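Local coordinates for glutathione transferase (Phanerochaete chrysosporium, PDB 4F0C), which binds oxidized glutathione disulfide and, as a member of the glutathione transferase family, probably catalyses glutathione-dependent transfer reactions, at residues A[17-23]-A[171-176]; A[89-93]-A[163-168]; A[157-161]-A[202-207]. One frame throughout, in Å; residues are numbered along the deposited sequence.

Contact 1: residues A[17-23]-A[171-176]; sequences NGWKVDM and ISFVIW. With GDS (oxidized glutathione disulfide), chain B.
In the GST fold the thioredoxin-like domain packs on the helical domain; here the start of helix 18-28 meets the junction of helices 168-172 and 174-184. The closest CA pair is Lys20-Ser172, 5.6 Å apart, and the contact buries 446 Å². With chi1 -72° and chi2 -54°, the amide of Asn17 reaches two partners: ND2 donates to OE5 of the glutathione disulfide (2.7 Å), and OD1 accepts from Trp176 NE1 (2.9 Å, angle 153°). Trp19 (chi1 -66°) sets its CB 4.0 Å from Ile175 CG1 while its ring leads away, NE1 bonding His12 O. Lys20, m then extended, lays CG 3.9 Å from Ile175 CG2 and CE 3.6 Å from Ser172 O; its NZ makes a salt bridge to Asp75 and hydrogen bonds to Ser74 and Gln109. Met23, one turn on from Trp19 and also m, then t, t, places CB 4.0 Å from Ile171 CG2 and CE 3.8 Å from Val174 CG1 and 4.2 Å from Ile175 CD1.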
loop_
_atom_site.group_PDB
_atom_site.type_symbol
_atom_site.label_atom_id
_atom_site.label_comp_id
_atom_site.label_asym_id
_atom_site.label_seq_id
_atom_site.Cartn_x
_atom_site.Cartn_y
_atom_site.Cartn_z
ATOM N N ASN A 17 11.176 4.722 -5.120
ATOM C CA ASN A 17 10.012 4.064 -5.702
ATOM C C ASN A 17 9.929 3.961 -7.228
ATOM O O ASN A 17 9.438 2.963 -7.758
ATOM C CB ASN A 17 8.731 4.683 -5.130
ATOM C CG ASN A 17 8.520 4.280 -3.698
ATOM O OD1 ASN A 17 8.506 3.089 -3.395
ATOM N ND2 ASN A 17 8.454 5.243 -2.808
ATOM N N GLY A 18 10.376 4.981 -7.948
ATOM C CA GLY A 18 10.297 4.871 -9.398
ATOM C C GLY A 18 11.188 3.772 -9.965
ATOM O O GLY A 18 10.987 3.323 -11.099
ATOM N N TRP A 19 12.188 3.350 -9.194
ATOM C CA TRP A 19 13.172 2.365 -9.702
ATOM C C TRP A 19 12.576 0.968 -9.851
ATOM O O TRP A 19 13.080 0.170 -10.633
ATOM C CB TRP A 19 14.461 2.375 -8.838
ATOM C CG TRP A 19 15.125 3.719 -9.026
ATOM C CD1 TRP A 19 15.047 4.814 -8.184
ATOM C CD2 TRP A 19 15.850 4.160 -10.197
ATOM N NE1 TRP A 19 15.718 5.882 -8.752
ATOM C CE2 TRP A 19 16.220 5.509 -9.977
ATOM C CE3 TRP A 19 16.256 3.533 -11.385
ATOM C CZ2 TRP A 19 16.947 6.255 -10.924
ATOM C CZ3 TRP A 19 16.993 4.285 -12.326
ATOM C CH2 TRP A 19 17.313 5.628 -12.087
ATOM N N LYS A 20 11.486 0.677 -9.127
ATOM C CA LYS A 20 10.749 -0.565 -9.369
ATOM C C LYS A 20 10.305 -0.626 -10.816
ATOM O O LYS A 20 10.388 -1.680 -11.467
ATOM C CB LYS A 20 9.455 -0.633 -8.541
ATOM C CG LYS A 20 9.635 -0.547 -7.012
ATOM C CD LYS A 20 8.212 -0.470 -6.412
ATOM C CE LYS A 20 8.216 0.024 -4.953
ATOM N NZ LYS A 20 6.778 0.229 -4.513
ATOM N N VAL A 21 9.769 0.498 -11.300
ATOM C CA VAL A 21 9.235 0.558 -12.648
ATOM C C VAL A 21 10.381 0.524 -13.661
ATOM O O VAL A 21 10.292 -0.164 -14.659
ATOM C CB VAL A 21 8.411 1.833 -12.859
ATOM C CG1 VAL A 21 7.867 1.885 -14.272
ATOM C CG2 VAL A 21 7.230 1.845 -11.842
ATOM N N ASP A 22 11.427 1.313 -13.418
ATOM C CA ASP A 22 12.628 1.238 -14.259
ATOM C C ASP A 22 13.112 -0.223 -14.417
ATOM O O ASP A 22 13.398 -0.676 -15.534
ATOM C CB ASP A 22 13.716 2.135 -13.646
ATOM C CG ASP A 22 15.005 2.165 -14.471
ATOM O OD1 ASP A 22 15.856 1.249 -14.320
ATOM O OD2 ASP A 22 15.158 3.120 -15.251
ATOM N N MET A 23 13.210 -0.961 -13.303
ATOM C CA MET A 23 13.628 -2.379 -13.357
ATOM C C MET A 23 12.732 -3.207 -14.288
ATOM O O MET A 23 13.229 -3.943 -15.130
ATOM C CB MET A 23 13.562 -3.015 -11.967
ATOM C CG MET A 23 14.709 -2.606 -11.068
ATOM S SD MET A 23 14.506 -3.153 -9.356
ATOM C CE MET A 23 15.835 -2.195 -8.604
ATOM N N ILE A 171 9.971 -8.380 -7.642
ATOM C CA ILE A 171 10.731 -7.225 -8.112
ATOM C C ILE A 171 10.377 -5.984 -7.295
ATOM O O ILE A 171 11.244 -5.151 -7.006
ATOM C CB ILE A 171 10.493 -6.964 -9.619
ATOM C CG1 ILE A 171 11.028 -8.151 -10.448
ATOM C CG2 ILE A 171 11.162 -5.642 -10.076
ATOM C CD1 ILE A 171 10.623 -8.052 -11.940
ATOM N N SER A 172 9.110 -5.890 -6.893
ATOM C CA SER A 172 8.613 -4.701 -6.199
ATOM C C SER A 172 9.339 -4.434 -4.880
ATOM O O SER A 172 9.390 -3.293 -4.435
ATOM C CB SER A 172 7.084 -4.814 -5.953
ATOM O OG SER A 172 6.845 -5.732 -4.887
ATOM N N PHE A 173 9.921 -5.475 -4.273
ATOM C CA PHE A 173 10.604 -5.341 -2.980
ATOM C C PHE A 173 12.068 -4.938 -3.087
ATOM O O PHE A 173 12.688 -4.572 -2.075
ATOM C CB PHE A 173 10.585 -6.677 -2.192
ATOM C CG PHE A 173 9.265 -7.003 -1.555
ATOM C CD1 PHE A 173 9.027 -6.684 -0.230
ATOM C CD2 PHE A 173 8.276 -7.675 -2.265
ATOM C CE1 PHE A 173 7.805 -6.999 0.366
ATOM C CE2 PHE A 173 7.060 -7.989 -1.681
ATOM C CZ PHE A 173 6.826 -7.666 -0.345
ATOM N N VAL A 174 12.637 -5.049 -4.286
ATOM C CA VAL A 174 14.090 -4.993 -4.425
ATOM C C VAL A 174 14.665 -3.650 -3.986
ATOM O O VAL A 174 15.603 -3.617 -3.186
ATOM C CB VAL A 174 14.535 -5.320 -5.874
ATOM C CG1 VAL A 174 16.039 -5.051 -6.031
ATOM C CG2 VAL A 174 14.222 -6.793 -6.179
ATOM N N ILE A 175 14.117 -2.543 -4.502
ATOM C CA ILE A 175 14.796 -1.248 -4.289
ATOM C C ILE A 175 14.826 -0.834 -2.803
ATOM O O ILE A 175 15.886 -0.428 -2.300
ATOM C CB ILE A 175 14.295 -0.110 -5.221
ATOM C CG1 ILE A 175 15.242 1.104 -5.156
ATOM C CG2 ILE A 175 12.829 0.283 -4.906
ATOM C CD1 ILE A 175 16.622 0.880 -5.815
ATOM N N TRP A 176 13.707 -1.000 -2.092
ATOM C CA TRP A 176 13.711 -0.675 -0.662
ATOM C C TRP A 176 14.567 -1.642 0.156
ATOM O O TRP A 176 15.164 -1.243 1.167
ATOM C CB TRP A 176 12.296 -0.620 -0.091
ATOM C CG TRP A 176 11.589 0.696 -0.335
ATOM C CD1 TRP A 176 10.541 0.924 -1.198
ATOM C CD2 TRP A 176 11.874 1.960 0.294
ATOM N NE1 TRP A 176 10.173 2.244 -1.137
ATOM C CE2 TRP A 176 10.959 2.898 -0.223
ATOM C CE3 TRP A 176 12.799 2.379 1.269
ATOM C CZ2 TRP A 176 10.951 4.236 0.175
ATOM C CZ3 TRP A 176 12.794 3.711 1.669
ATOM C CH2 TRP A 176 11.876 4.622 1.127
HETATM N N1 GDS B . 3.011 4.671 -2.517
HETATM C CA1 GDS B . 3.760 5.562 -3.483
HETATM C C1 GDS B . 4.369 4.725 -4.677
HETATM O OE1 GDS B . 4.774 3.545 -4.458
HETATM O OE2 GDS B . 4.345 5.270 -5.818
HETATM C CB1 GDS B . 4.921 6.346 -2.775
HETATM C CG1 GDS B . 5.671 7.256 -3.776
HETATM C CD1 GDS B . 6.648 8.103 -3.024
HETATM O O1 GDS B . 6.839 8.049 -1.821
HETATM N N2 GDS B . 7.354 8.981 -3.822
HETATM C CA2 GDS B . 8.342 9.918 -3.252
HETATM C C2 GDS B . 7.938 11.342 -3.548
HETATM O O2 GDS B . 7.508 11.638 -4.666
HETATM C CB2 GDS B . 9.721 9.745 -3.930
HETATM S SG2 GDS B . 10.480 8.195 -3.394
HETATM N N3 GDS B . 8.150 12.251 -2.574
HETATM C CA3 GDS B . 7.826 13.630 -2.817
HETATM C C3 GDS B . 7.056 14.221 -1.642
HETATM O OE3 GDS B . 6.917 15.463 -1.599
HETATM O OE4 GDS B . 6.568 13.394 -0.850
HETATM N N4 GDS B . 7.668 6.774 0.601
HETATM C CA4 GDS B . 6.877 5.783 1.342
HETATM C C4 GDS B . 6.544 4.604 0.381
HETATM O OE5 GDS B . 7.369 4.317 -0.525
HETATM O OE6 GDS B . 5.466 4.017 0.603
HETATM C C5 GDS B . 8.648 7.505 1.226
HETATM O O5 GDS B . 8.932 7.384 2.419
HETATM C CA5 GDS B . 9.437 8.501 0.387
HETATM N N5 GDS B . 9.922 9.628 1.232
HETATM C CB5 GDS B . 10.616 7.747 -0.238
HETATM S SG5 GDS B . 11.410 8.761 -1.544
HETATM C CA6 GDS B . 7.785 13.000 2.298
HETATM C C6 GDS B . 7.780 12.771 3.863
HETATM O OE7 GDS B . 7.381 13.700 4.599
HETATM O OE8 GDS B . 8.168 11.654 4.268
HETATM N N6 GDS B . 6.880 14.095 1.947
HETATM C CB6 GDS B . 9.259 13.276 1.878
HETATM C CG6 GDS B . 10.125 12.007 1.866
HETATM C CD6 GDS B . 9.544 10.958 0.927
HETATM O O6 GDS B . 8.824 11.188 -0.053
#

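Contact 2: residues A[89-93]-A[163-168]; sequences HKFSV and ADKLTI
Two irregular segments pass closest at Phe91 and Thr167, whose CA atoms are 4.0 Å apart, and bury 357 Å² between them. His89 turns through a left-handed conformation (phi/psi 53/47). Its carbonyl and that of Ser92 converge on Lys165, which bends to reach them: chi1 p (60°), chi2 t, chi3 m (-78°), chi4 t. NZ thereby donates to His89 O at 2.8 Å and Ser92 O at 3.0 Å. Phe91 is m (-57°) and meets Leu166 (t, p) along its ring edge, CE1 to CD2 3.7 Å, while Phe91 O accepts from Ile168 N at 2.9 Å (139°). Thr167, chi1 p (66°), is the N-cap of helix 168-172. Its OG1 accepts from Ala169 N, and Thr167 N donates to Asp170 OD2, the capping-box arrangement familiar from the GST family at this position of the helical domain. Leu166, just before the cap, touches Ile171 within the helix, as in a hydrophobic staple. Ser92 takes chi1 p (61°) with CB pointing away from 163-168, and its OG bonds Asp86. Val93, m, rests CG1 3.9 Å from Ala163 CB and 4.0 Å from Thr167 CG2. One water donates to both Lys90 O and Leu166 O, at 2.7 Å each.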
loop_
_atom_site.group_PDB
_atom_site.type_symbol
_atom_site.label_atom_id
_atom_site.label_comp_id
_atom_site.label_asym_id
_atom_site.label_seq_id
_atom_site.Cartn_x
_atom_site.Cartn_y
_atom_site.Cartn_z
ATOM N N HIS A 89 3.859 -13.814 -19.819
ATOM C CA HIS A 89 3.940 -13.930 -18.341
ATOM C C HIS A 89 5.376 -14.249 -17.893
ATOM O O HIS A 89 5.625 -15.154 -17.072
ATOM C CB HIS A 89 2.939 -14.986 -17.840
ATOM C CG HIS A 89 1.523 -14.726 -18.286
ATOM N ND1 HIS A 89 0.929 -15.424 -19.316
ATOM C CD2 HIS A 89 0.611 -13.817 -17.874
ATOM C CE1 HIS A 89 -0.309 -14.988 -19.484
ATOM N NE2 HIS A 89 -0.522 -14.006 -18.632
ATOM N N LYS A 90 6.326 -13.502 -18.455
ATOM C CA LYS A 90 7.720 -13.622 -18.038
ATOM C C LYS A 90 7.938 -13.091 -16.615
ATOM O O LYS A 90 8.875 -13.511 -15.936
ATOM C CB LYS A 90 8.623 -12.862 -19.016
ATOM C CG LYS A 90 8.682 -13.491 -20.423
ATOM C CD LYS A 90 9.399 -12.553 -21.389
ATOM C CE LYS A 90 9.656 -13.191 -22.735
ATOM N NZ LYS A 90 10.476 -12.256 -23.580
ATOM N N PHE A 91 7.076 -12.172 -16.172
ATOM C CA PHE A 91 7.222 -11.534 -14.854
ATOM C C PHE A 91 5.883 -11.406 -14.175
ATOM O O PHE A 91 5.674 -10.484 -13.381
ATOM C CB PHE A 91 7.876 -10.144 -15.009
ATOM C CG PHE A 91 9.210 -10.211 -15.695
ATOM C CD1 PHE A 91 10.320 -10.672 -15.015
ATOM C CD2 PHE A 91 9.330 -9.900 -17.039
ATOM C CE1 PHE A 91 11.555 -10.787 -15.645
ATOM C CE2 PHE A 91 10.567 -10.015 -17.676
ATOM C CZ PHE A 91 11.668 -10.472 -16.976
ATOM N N SER A 92 4.956 -12.314 -14.508
ATOM C CA SER A 92 3.573 -12.204 -14.002
ATOM C C SER A 92 2.905 -13.570 -14.188
ATOM O O SER A 92 3.572 -14.555 -14.569
ATOM C CB SER A 92 2.801 -11.083 -14.743
ATOM O OG SER A 92 2.728 -11.377 -16.149
ATOM N N VAL A 93 1.610 -13.647 -13.910
ATOM C CA VAL A 93 0.915 -14.935 -13.842
ATOM C C VAL A 93 -0.394 -14.920 -14.618
ATOM O O VAL A 93 -0.944 -13.849 -14.891
ATOM C CB VAL A 93 0.653 -15.364 -12.359
ATOM C CG1 VAL A 93 1.972 -15.721 -11.671
ATOM C CG2 VAL A 93 -0.062 -14.272 -11.557
ATOM N N ALA A 163 3.703 -18.599 -7.142
ATOM C CA ALA A 163 3.696 -19.503 -8.291
ATOM C C ALA A 163 5.063 -20.079 -8.660
ATOM O O ALA A 163 5.248 -20.537 -9.792
ATOM C CB ALA A 163 3.066 -18.809 -9.520
ATOM N N ASP A 164 6.004 -20.037 -7.724
ATOM C CA ASP A 164 7.346 -20.592 -7.926
ATOM C C ASP A 164 8.007 -20.034 -9.191
ATOM O O ASP A 164 8.749 -20.739 -9.882
ATOM C CB ASP A 164 7.312 -22.138 -7.975
ATOM C CG ASP A 164 7.103 -22.761 -6.600
ATOM O OD1 ASP A 164 7.231 -22.059 -5.566
ATOM O OD2 ASP A 164 6.846 -23.980 -6.547
ATOM N N LYS A 165 7.731 -18.766 -9.490
ATOM C CA LYS A 165 8.403 -18.117 -10.598
ATOM C C LYS A 165 8.622 -16.652 -10.247
ATOM O O LYS A 165 7.866 -16.047 -9.487
ATOM C CB LYS A 165 7.564 -18.242 -11.874
ATOM C CG LYS A 165 6.179 -17.604 -11.745
ATOM C CD LYS A 165 5.263 -17.870 -12.971
ATOM C CE LYS A 165 5.614 -16.961 -14.146
ATOM N NZ LYS A 165 4.763 -17.225 -15.327
ATOM N N LEU A 166 9.665 -16.072 -10.820
ATOM C CA LEU A 166 9.922 -14.657 -10.619
ATOM C C LEU A 166 8.745 -13.839 -11.158
ATOM O O LEU A 166 8.318 -14.061 -12.293
ATOM C CB LEU A 166 11.203 -14.281 -11.377
ATOM C CG LEU A 166 11.447 -12.786 -11.548
ATOM C CD1 LEU A 166 11.792 -12.182 -10.208
ATOM C CD2 LEU A 166 12.604 -12.565 -12.562
ATOM N N THR A 167 8.212 -12.909 -10.355
ATOM C CA THR A 167 7.168 -11.978 -10.839
ATOM C C THR A 167 7.412 -10.552 -10.320
ATOM O O THR A 167 8.355 -10.304 -9.556
ATOM C CB THR A 167 5.746 -12.378 -10.360
ATOM O OG1 THR A 167 5.668 -12.249 -8.926
ATOM C CG2 THR A 167 5.417 -13.834 -10.766
ATOM N N ILE A 168 6.556 -9.619 -10.715
ATOM C CA ILE A 168 6.648 -8.269 -10.189
ATOM C C ILE A 168 6.443 -8.239 -8.666
ATOM O O ILE A 168 6.856 -7.274 -8.032
ATOM C CB ILE A 168 5.672 -7.293 -10.895
ATOM C CG1 ILE A 168 4.240 -7.892 -10.955
ATOM C CG2 ILE A 168 6.204 -7.005 -12.313
ATOM C CD1 ILE A 168 3.141 -6.805 -11.242
HETATM O O HOH W 1 9.032 -15.682 -14.389
#

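Contact 3: residues A[157-161]-A[202-207]; sequences QRQWL and RWHTAL. With SO4 (sulfate ion), chain C.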
loop_
_atom_site.group_PDB
_atom_site.type_symbol
_atom_site.label_atom_id
_atom_site.label_comp_id
_atom_site.label_asym_id
_atom_site.label_seq_id
_atom_site.Cartn_x
_atom_site.Cartn_y
_atom_site.Cartn_z
ATOM N N GLN A 157 11.131 -21.494 2.347
ATOM C CA GLN A 157 10.379 -22.637 1.863
ATOM C C GLN A 157 9.804 -22.404 0.474
ATOM O O GLN A 157 9.070 -23.236 -0.023
ATOM C CB GLN A 157 9.227 -22.939 2.829
ATOM C CG GLN A 157 9.735 -23.344 4.200
ATOM C CD GLN A 157 8.679 -24.001 5.033
ATOM O OE1 GLN A 157 7.520 -23.582 5.037
ATOM N NE2 GLN A 157 9.066 -25.044 5.753
ATOM N N ARG A 158 10.109 -21.269 -0.140
ATOM C CA ARG A 158 9.717 -21.066 -1.538
ATOM C C ARG A 158 10.798 -20.247 -2.210
ATOM O O ARG A 158 11.435 -19.423 -1.552
ATOM C CB ARG A 158 8.349 -20.345 -1.675
ATOM C CG ARG A 158 8.328 -18.914 -1.137
ATOM C CD ARG A 158 6.897 -18.298 -1.226
ATOM N NE ARG A 158 5.989 -18.867 -0.196
ATOM C CZ ARG A 158 4.792 -18.351 0.098
ATOM N NH1 ARG A 158 4.361 -17.273 -0.564
ATOM N NH2 ARG A 158 4.034 -18.892 1.063
ATOM N N GLN A 159 11.011 -20.485 -3.504
ATOM C CA GLN A 159 12.075 -19.795 -4.232
ATOM C C GLN A 159 11.705 -18.331 -4.493
ATOM O O GLN A 159 12.559 -17.440 -4.416
ATOM C CB GLN A 159 12.354 -20.502 -5.566
ATOM C CG GLN A 159 13.525 -19.865 -6.296
ATOM C CD GLN A 159 13.967 -20.646 -7.494
ATOM O OE1 GLN A 159 13.307 -21.615 -7.918
ATOM N NE2 GLN A 159 15.098 -20.237 -8.063
ATOM N N TRP A 160 10.439 -18.114 -4.834
ATOM C CA TRP A 160 9.895 -16.802 -5.231
ATOM C C TRP A 160 8.553 -16.646 -4.519
ATOM O O TRP A 160 7.955 -17.639 -4.110
ATOM C CB TRP A 160 9.630 -16.782 -6.756
ATOM C CG TRP A 160 10.838 -17.049 -7.605
ATOM C CD1 TRP A 160 11.070 -18.134 -8.394
ATOM C CD2 TRP A 160 11.974 -16.189 -7.761
ATOM N NE1 TRP A 160 12.297 -18.011 -9.036
ATOM C CE2 TRP A 160 12.867 -16.826 -8.660
ATOM C CE3 TRP A 160 12.323 -14.944 -7.231
ATOM C CZ2 TRP A 160 14.087 -16.266 -9.026
ATOM C CZ3 TRP A 160 13.558 -14.393 -7.597
ATOM C CH2 TRP A 160 14.407 -15.045 -8.495
ATOM N N LEU A 161 8.029 -15.428 -4.420
ATOM C CA LEU A 161 6.819 -15.233 -3.604
ATOM C C LEU A 161 5.575 -15.942 -4.134
ATOM O O LEU A 161 4.796 -16.463 -3.353
ATOM C CB LEU A 161 6.507 -13.737 -3.438
ATOM C CG LEU A 161 7.562 -13.055 -2.563
ATOM C CD1 LEU A 161 7.382 -11.523 -2.604
ATOM C CD2 LEU A 161 7.495 -13.560 -1.124
ATOM N N ARG A 202 19.422 -14.735 -0.003
ATOM C CA ARG A 202 19.495 -15.571 -1.218
ATOM C C ARG A 202 18.638 -14.978 -2.331
ATOM O O ARG A 202 19.078 -14.818 -3.477
ATOM C CB ARG A 202 18.974 -16.976 -0.908
ATOM C CG ARG A 202 18.951 -17.938 -2.090
ATOM C CD ARG A 202 17.911 -19.054 -1.874
ATOM N NE ARG A 202 16.543 -18.596 -2.103
ATOM C CZ ARG A 202 15.545 -18.730 -1.224
ATOM N NH1 ARG A 202 15.762 -19.318 -0.035
ATOM N NH2 ARG A 202 14.326 -18.301 -1.545
ATOM N N TRP A 203 17.398 -14.656 -1.976
ATOM C CA TRP A 203 16.415 -14.143 -2.931
ATOM C C TRP A 203 16.796 -12.759 -3.425
ATOM O O TRP A 203 16.772 -12.482 -4.638
ATOM C CB TRP A 203 15.078 -14.128 -2.206
ATOM C CG TRP A 203 13.860 -13.387 -2.748
ATOM C CD1 TRP A 203 13.010 -13.804 -3.725
ATOM C CD2 TRP A 203 13.275 -12.209 -2.179
ATOM N NE1 TRP A 203 11.936 -12.934 -3.832
ATOM C CE2 TRP A 203 12.073 -11.956 -2.875
ATOM C CE3 TRP A 203 13.657 -11.338 -1.138
ATOM C CZ2 TRP A 203 11.254 -10.859 -2.581
ATOM C CZ3 TRP A 203 12.841 -10.252 -0.842
ATOM C CH2 TRP A 203 11.653 -10.023 -1.563
ATOM N N HIS A 204 17.149 -11.879 -2.494
ATOM C CA HIS A 204 17.578 -10.522 -2.871
ATOM C C HIS A 204 18.798 -10.593 -3.778
ATOM O O HIS A 204 18.890 -9.887 -4.776
ATOM C CB HIS A 204 17.897 -9.691 -1.627
ATOM C CG HIS A 204 18.248 -8.266 -1.929
ATOM N ND1 HIS A 204 17.301 -7.330 -2.290
ATOM C CD2 HIS A 204 19.437 -7.619 -1.921
ATOM C CE1 HIS A 204 17.898 -6.167 -2.504
ATOM N NE2 HIS A 204 19.193 -6.313 -2.281
ATOM N N THR A 205 19.752 -11.461 -3.454
ATOM C CA THR A 205 20.965 -11.533 -4.262
ATOM C C THR A 205 20.654 -12.038 -5.656
ATOM O O THR A 205 21.231 -11.568 -6.642
ATOM C CB THR A 205 22.050 -12.425 -3.578
ATOM O OG1 THR A 205 22.381 -11.832 -2.323
ATOM C CG2 THR A 205 23.326 -12.563 -4.455
ATOM N N ALA A 206 19.748 -13.005 -5.745
ATOM C CA ALA A 206 19.384 -13.531 -7.044
ATOM C C ALA A 206 18.748 -12.399 -7.883
ATOM O O ALA A 206 19.039 -12.267 -9.073
ATOM C CB ALA A 206 18.445 -14.729 -6.911
ATOM N N LEU A 207 17.947 -11.547 -7.242
ATOM C CA LEU A 207 17.279 -10.446 -7.938
ATOM C C LEU A 207 18.262 -9.396 -8.438
ATOM O O LEU A 207 18.238 -9.031 -9.609
ATOM C CB LEU A 207 16.199 -9.804 -7.033
ATOM C CG LEU A 207 14.956 -10.676 -6.821
ATOM C CD1 LEU A 207 14.200 -10.326 -5.542
ATOM C CD2 LEU A 207 14.033 -10.548 -8.052
HETATM S S SO4 C . 0.854 -16.865 0.655
HETATM O O1 SO4 C . 0.314 -15.711 1.390
HETATM O O2 SO4 C . -0.218 -17.645 0.077
HETATM O O3 SO4 C . 1.638 -16.509 -0.551
HETATM O O4 SO4 C . 1.674 -17.595 1.579
HETATM O O HOH W 2 15.305 -17.259 -4.236
#
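Trp160 and Trp203 make the apolar centre. The six-membered ring of Trp160 and the five-membered ring of Trp203 lie 5.8 Å apart between centroids with planes at 57°; they meet rim to rim, neither over the face of the other, and the closest atoms are Trp160 CE3 and Trp203 CD1 at 3.8 Å. Although its CA-to-CB bond points away from the helix, Trp160 brings its indole back (chi1 -59°), so that CZ3 lies 3.9 Å from Leu207 CD2 and CH2 4.3 Å from Ala206 CB, one turn beyond Trp203 and Arg202. Leu161 CD1 adds a contact to Trp203 CZ2 at 3.9 Å. Further out, the polar links run mainly to backbone carbonyls. Arg202 NH2 makes weak bonds to Arg158 O (3.1 Å, 121°) and Gln159 O (3.5 Å), and a water joins Arg202 NE to Gln159 O at 2.8 Å each; Arg202 NH1 also bonds Leu155 O. Arg158 turns outward, NH1 to Leu161 O at 2.9 Å, and holds a sulfate, probably from the crystallisation liquor, NH2 to O4 2.7 Å and NH1 to O3 2.8 Å, which also bonds Trp72 of the second subunit. Asp170 OD1 accepts from both Trp203 NE1 and Leu161 N, tying loop to helix. This is internal packing of the helical domain of the GST fold, with the loop after helix 134-155 held against helix 198-209 beside helix 168-172.

The three contacts meet around helix 168-172 and the start of helix 174-184. Centres of contacts 2 and 3 are 12 Å apart, and each is 15 Å from contact 1. Leu166 joins all three: its CD1 lies 4.1 Å from Ile171 CG1 and 3.5 Å from Leu207 CD2. Between contacts 1 and 3, Phe173 CB reaches Trp203 CH2 at 3.6 Å and Val174 CG2 reaches Leu207 CD1 at 3.6 Å. Asp170 is shared by contacts 2 and 3. Contact 1 alone touches the glutathione disulfide, which also bonds Ser111 and Arg139 of the second subunit; the Ile168 side chain stays about 12 Å from a bound disulfide.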